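Local atomic coordinates of transcriptional regulator containing CBS domains (Streptococcus pneumoniae, PDB entry 6UOF), a protein that probably regulates transcription through tandem CBS domains, the part described here, which may sense adenine nucleotides as in many relatives. Residues 22-27 / 55-60; 46-51 / 99-104. All coordinates share one frame; numbering follows the deposited sequence.

The four segments alternate along the chain in the order 22-27, 46-51, 55-60, 99-104, so the two contacts interlock. Their centres lie about 20 Å apart. Contact 1 stays within the first CBS domain, at its outer end about 15 Å from the centre of the chain. It joins the start of helix 24-34 to helix 54-57 and the turn at residues 57-60. Contact 2 lies nearer the middle and packs strand 48-52 of the first CBS domain on strand 97-101 of the second. Strand 48-52 runs almost directly into helix 54-57, which links the two contacts. Contact 1 thus packs one domain internally, and contact 2 brings the two domains together.

Contact 1: residues 22-27 / 55-60; sequences DTVKDY and RDAGDK
Ala57 sets its CB obliquely against the CD2-CE2 part of the Tyr27 ring. CB lies 3.7 Å from Tyr27 CD2 and 3.8 Å from Tyr27 CE2. The ring reaches it because CG stands anti to the backbone N (chi1 163°). Tyr27 OH is hydrogen-bonded to Ser37 O, and Val52 touches both side chains. The carbonyl of Ala57 also takes part: its O lies 3.6 Å from Val24 CG1. The same O accepts from Lys60 N, closing a type I beta turn over residues 57-60. Inside the CBS domain, the first turn of helix 24-34 thus packs against helix 54-57 and this beta turn. A capping box holds that first helical turn: Thr23 N donates to Asp26 OD2, and Asp26 N donates to Thr23 OG1. Asp59 OD1 meets Lys60 NZ through its syn lone pair in a salt bridge. Lys60 places CB 4.0 Å from Val24 CG2. The lysine chain then bends at chi2 (-63°) and again at chi4, and NZ also donates to Asp56 O at 2.8 Å from above the carbonyl plane. Val24 and Lys60 both touch Val69.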
loop_
_atom_site.group_PDB
_atom_site.type_symbol
_atom_site.label_atom_id
_atom_site.label_comp_id
_atom_site.label_asym_id
_atom_site.label_seq_id
_atom_site.Cartn_x
_atom_site.Cartn_y
_atom_site.Cartn_z
ATOM N N ASP A 22 3.205 7.104 -12.965
ATOM C CA ASP A 22 2.574 5.998 -13.726
ATOM C C ASP A 22 1.136 6.420 -14.071
ATOM O O ASP A 22 0.654 7.452 -13.547
ATOM C CB ASP A 22 2.591 4.687 -12.930
ATOM C CG ASP A 22 3.960 4.018 -12.790
ATOM O OD1 ASP A 22 4.779 4.171 -13.703
ATOM O OD2 ASP A 22 4.171 3.312 -11.775
ATOM N N THR A 23 0.460 5.641 -14.909
ATOM C CA THR A 23 -0.913 5.969 -15.364
ATOM C C THR A 23 -1.919 4.953 -14.826
ATOM O O THR A 23 -1.543 3.895 -14.285
ATOM C CB THR A 23 -0.956 6.010 -16.893
ATOM O OG1 THR A 23 -0.724 4.669 -17.327
ATOM C CG2 THR A 23 0.041 6.979 -17.492
ATOM N N VAL A 24 -3.189 5.290 -15.006
ATOM C CA VAL A 24 -4.287 4.369 -14.606
ATOM C C VAL A 24 -4.139 3.060 -15.399
ATOM O O VAL A 24 -4.338 1.989 -14.793
ATOM C CB VAL A 24 -5.648 5.056 -14.804
ATOM C CG1 VAL A 24 -6.805 4.064 -14.820
ATOM C CG2 VAL A 24 -5.858 6.121 -13.740
ATOM N N LYS A 25 -3.705 3.132 -16.661
ATOM C CA LYS A 25 -3.454 1.905 -17.475
ATOM C C LYS A 25 -2.415 1.039 -16.751
ATOM O O LYS A 25 -2.593 -0.193 -16.678
ATOM C CB LYS A 25 -2.938 2.244 -18.878
ATOM C CG LYS A 25 -2.540 1.035 -19.721
ATOM C CD LYS A 25 -1.858 1.381 -21.031
ATOM C CE LYS A 25 -1.266 0.179 -21.741
ATOM N NZ LYS A 25 -0.159 -0.428 -20.965
ATOM N N ASP A 26 -1.345 1.657 -16.256
ATOM C CA ASP A 26 -0.299 0.896 -15.525
ATOM C C ASP A 26 -0.905 0.238 -14.282
ATOM O O ASP A 26 -0.544 -0.918 -13.989
ATOM C CB ASP A 26 0.870 1.797 -15.131
ATOM C CG ASP A 26 1.623 2.384 -16.309
ATOM O OD1 ASP A 26 1.770 1.683 -17.318
ATOM O OD2 ASP A 26 2.034 3.549 -16.205
ATOM N N TYR A 27 -1.795 0.937 -13.577
ATOM C CA TYR A 27 -2.467 0.368 -12.375
ATOM C C TYR A 27 -3.308 -0.851 -12.782
ATOM O O TYR A 27 -3.169 -1.932 -12.161
ATOM C CB TYR A 27 -3.338 1.424 -11.693
ATOM C CG TYR A 27 -4.347 0.848 -10.737
ATOM C CD1 TYR A 27 -3.999 0.460 -9.454
ATOM C CD2 TYR A 27 -5.640 0.605 -11.158
ATOM C CE1 TYR A 27 -4.925 -0.091 -8.584
ATOM C CE2 TYR A 27 -6.568 0.024 -10.311
ATOM C CZ TYR A 27 -6.204 -0.347 -9.035
ATOM O OH TYR A 27 -7.112 -0.913 -8.185
ATOM N N ARG A 55 -11.586 1.669 -6.274
ATOM C CA ARG A 55 -12.545 2.766 -6.153
ATOM C C ARG A 55 -11.936 4.055 -6.724
ATOM O O ARG A 55 -12.640 4.837 -7.363
ATOM C CB ARG A 55 -12.937 2.978 -4.687
ATOM C CG ARG A 55 -13.802 4.206 -4.435
ATOM C CD ARG A 55 -14.259 4.339 -2.991
ATOM N NE ARG A 55 -13.273 4.943 -2.096
ATOM C CZ ARG A 55 -13.318 6.194 -1.628
ATOM N NH1 ARG A 55 -14.313 7.005 -1.949
ATOM N NH2 ARG A 55 -12.366 6.628 -0.819
ATOM N N ASP A 56 -10.644 4.265 -6.497
ATOM C CA ASP A 56 -9.974 5.494 -6.981
ATOM C C ASP A 56 -9.778 5.493 -8.500
ATOM O O ASP A 56 -9.951 6.554 -9.104
ATOM C CB ASP A 56 -8.578 5.605 -6.383
ATOM C CG ASP A 56 -8.518 5.786 -4.883
ATOM O OD1 ASP A 56 -9.424 6.429 -4.336
ATOM O OD2 ASP A 56 -7.528 5.332 -4.280
ATOM N N ALA A 57 -9.446 4.341 -9.092
ATOM C CA ALA A 57 -8.951 4.335 -10.489
ATOM C C ALA A 57 -9.865 3.626 -11.490
ATOM O O ALA A 57 -9.692 3.897 -12.685
ATOM C CB ALA A 57 -7.591 3.670 -10.500
ATOM N N GLY A 58 -10.769 2.762 -11.030
ATOM C CA GLY A 58 -11.549 1.874 -11.920
ATOM C C GLY A 58 -12.251 2.566 -13.068
ATOM O O GLY A 58 -12.282 1.993 -14.183
ATOM N N ASP A 59 -12.815 3.739 -12.811
ATOM C CA ASP A 59 -13.616 4.460 -13.836
ATOM C C ASP A 59 -12.855 5.646 -14.427
ATOM O O ASP A 59 -13.480 6.444 -15.129
ATOM C CB ASP A 59 -14.919 4.958 -13.219
ATOM C CG ASP A 59 -14.714 6.040 -12.173
ATOM O OD1 ASP A 59 -13.563 6.190 -11.680
ATOM O OD2 ASP A 59 -15.689 6.756 -11.892
ATOM N N LYS A 60 -11.557 5.746 -14.170
ATOM C CA LYS A 60 -10.814 6.939 -14.652
ATOM C C LYS A 60 -10.240 6.684 -16.045
ATOM O O LYS A 60 -10.141 5.522 -16.470
ATOM C CB LYS A 60 -9.713 7.291 -13.645
ATOM C CG LYS A 60 -10.195 7.611 -12.234
ATOM C CD LYS A 60 -11.093 8.833 -12.161
ATOM C CE LYS A 60 -11.498 9.196 -10.748
ATOM N NZ LYS A 60 -12.142 8.058 -10.055
#

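Contact 2: residues 46-51 / 99-104; sequences QVVVGV and PVVRSN
Thr106 OG1 is gripped by Asn104 OD1 and Arg102 NH1, and the same Asn104 sets its backbone O 4.0 Å from Val47 CG2. The shared hydroxyl ties the side chains of Asn104 and Arg102 together. The contact belongs to the pairing of two CBS domains in tandem, often called a Bateman module. Strand 48-52 is an outermost strand of the first domain's mixed sheet. Strand 97-101 is an outermost strand of the antiparallel sheet that also holds strands 107-112 and 10-11. The segments run nearly antiparallel, 159° apart end to end. They are not neighbours in one sheet, since Val48 CA and Val101 CA lie 7.8 Å apart. Side chains fill the gap between them. Backbone bonds nearby help to join the domains: Gln46 pairs with Leu107 and Val48 with Gln105.

Val48 and Val101 meet through single methyls, with CG2 of Val48 3.6 Å from CG1 of Val101. The two side chains cross at about a right angle. Each touching methyl is anti to its own carbonyl carbon, which at Val101 follows from a chi1 of -63°. Val48 also touches Leu107.

Further along, Val51 meets Pro99 in a second apolar crossing, again near a right angle. Val51 also touches Ser73. Pro99 is buried, and its CB points toward segment 46-51. The proline uses the ring carbon CG, which lies 3.9 Å from Val51 CG1, whereas Val51 CG2 is 6.3 Å from the same Pro99 CG.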
loop_
_atom_site.group_PDB
_atom_site.type_symbol
_atom_site.label_atom_id
_atom_site.label_comp_id
_atom_site.label_asym_id
_atom_site.label_seq_id
_atom_site.Cartn_x
_atom_site.Cartn_y
_atom_site.Cartn_z
ATOM N N GLN A 46 11.041 8.391 -3.588
ATOM C CA GLN A 46 10.652 7.070 -3.011
ATOM C C GLN A 46 9.730 7.245 -1.791
ATOM O O GLN A 46 9.495 6.261 -1.079
ATOM C CB GLN A 46 11.868 6.224 -2.609
ATOM C CG GLN A 46 13.046 6.312 -3.572
ATOM C CD GLN A 46 12.672 6.097 -5.016
ATOM O OE1 GLN A 46 11.987 5.145 -5.367
ATOM N NE2 GLN A 46 13.199 6.951 -5.884
ATOM N N VAL A 47 9.240 8.462 -1.558
ATOM C CA VAL A 47 8.362 8.750 -0.393
ATOM C C VAL A 47 6.928 8.342 -0.742
ATOM O O VAL A 47 6.466 8.573 -1.871
ATOM C CB VAL A 47 8.461 10.237 0.014
ATOM C CG1 VAL A 47 7.405 10.635 1.035
ATOM C CG2 VAL A 47 9.842 10.560 0.549
ATOM N N VAL A 48 6.249 7.723 0.213
ATOM C CA VAL A 48 4.822 7.359 -0.005
ATOM C C VAL A 48 4.001 8.653 -0.031
ATOM O O VAL A 48 4.045 9.409 0.948
ATOM C CB VAL A 48 4.342 6.397 1.086
ATOM C CG1 VAL A 48 2.846 6.129 0.977
ATOM C CG2 VAL A 48 5.119 5.097 1.031
ATOM N N VAL A 49 3.271 8.874 -1.120
ATOM C CA VAL A 49 2.465 10.122 -1.285
ATOM C C VAL A 49 0.968 9.806 -1.336
ATOM O O VAL A 49 0.173 10.755 -1.375
ATOM C CB VAL A 49 2.921 10.881 -2.538
ATOM C CG1 VAL A 49 4.297 11.495 -2.336
ATOM C CG2 VAL A 49 2.889 10.023 -3.791
ATOM N N GLY A 50 0.602 8.529 -1.351
ATOM C CA GLY A 50 -0.815 8.147 -1.401
ATOM C C GLY A 50 -0.953 6.656 -1.603
ATOM O O GLY A 50 0.063 5.926 -1.608
ATOM N N VAL A 51 -2.193 6.217 -1.738
ATOM C CA VAL A 51 -2.517 4.811 -2.052
ATOM C C VAL A 51 -3.538 4.830 -3.189
ATOM O O VAL A 51 -4.319 5.805 -3.304
ATOM C CB VAL A 51 -3.041 4.066 -0.812
ATOM C CG1 VAL A 51 -1.974 3.865 0.256
ATOM C CG2 VAL A 51 -4.277 4.725 -0.221
ATOM N N PRO A 99 0.780 0.512 4.039
ATOM C CA PRO A 99 2.173 0.658 3.632
ATOM C C PRO A 99 3.150 0.633 4.812
ATOM O O PRO A 99 2.850 1.128 5.888
ATOM C CB PRO A 99 2.216 2.030 2.956
ATOM C CG PRO A 99 0.773 2.341 2.625
ATOM C CD PRO A 99 -0.007 1.733 3.770
ATOM N N VAL A 100 4.319 0.038 4.556
ATOM C CA VAL A 100 5.426 -0.037 5.544
ATOM C C VAL A 100 6.502 0.932 5.066
ATOM O O VAL A 100 6.915 0.805 3.905
ATOM C CB VAL A 100 5.967 -1.473 5.666
ATOM C CG1 VAL A 100 7.084 -1.566 6.692
ATOM C CG2 VAL A 100 4.851 -2.463 5.992
ATOM N N VAL A 101 6.954 1.816 5.955
ATOM C CA VAL A 101 7.930 2.864 5.550
ATOM C C VAL A 101 9.084 2.945 6.541
ATOM O O VAL A 101 8.950 2.557 7.709
ATOM C CB VAL A 101 7.243 4.243 5.436
ATOM C CG1 VAL A 101 6.180 4.251 4.355
ATOM C CG2 VAL A 101 6.697 4.739 6.763
ATOM N N ARG A 102 10.186 3.483 6.036
ATOM C CA ARG A 102 11.322 3.878 6.898
ATOM C C ARG A 102 10.942 5.163 7.651
ATOM O O ARG A 102 9.908 5.778 7.337
ATOM C CB ARG A 102 12.554 4.151 6.034
ATOM C CG ARG A 102 13.015 2.973 5.193
ATOM C CD ARG A 102 14.353 3.316 4.542
ATOM N NE ARG A 102 14.866 2.240 3.713
ATOM C CZ ARG A 102 14.534 2.011 2.444
ATOM N NH1 ARG A 102 13.661 2.783 1.821
ATOM N NH2 ARG A 102 15.087 0.992 1.800
ATOM N N SER A 103 11.772 5.564 8.613
ATOM C CA SER A 103 11.565 6.815 9.395
ATOM C C SER A 103 11.418 8.021 8.451
ATOM O O SER A 103 10.629 8.935 8.780
ATOM C CB SER A 103 12.689 6.991 10.391
ATOM O OG SER A 103 12.597 8.224 11.102
ATOM N N ASN A 104 12.101 8.004 7.301
ATOM C CA ASN A 104 12.024 9.135 6.335
ATOM C C ASN A 104 10.828 9.003 5.382
ATOM O O ASN A 104 10.765 9.745 4.394
ATOM C CB ASN A 104 13.316 9.290 5.535
ATOM C CG ASN A 104 13.568 8.164 4.563
ATOM O OD1 ASN A 104 12.822 7.197 4.519
ATOM N ND2 ASN A 104 14.626 8.302 3.770
#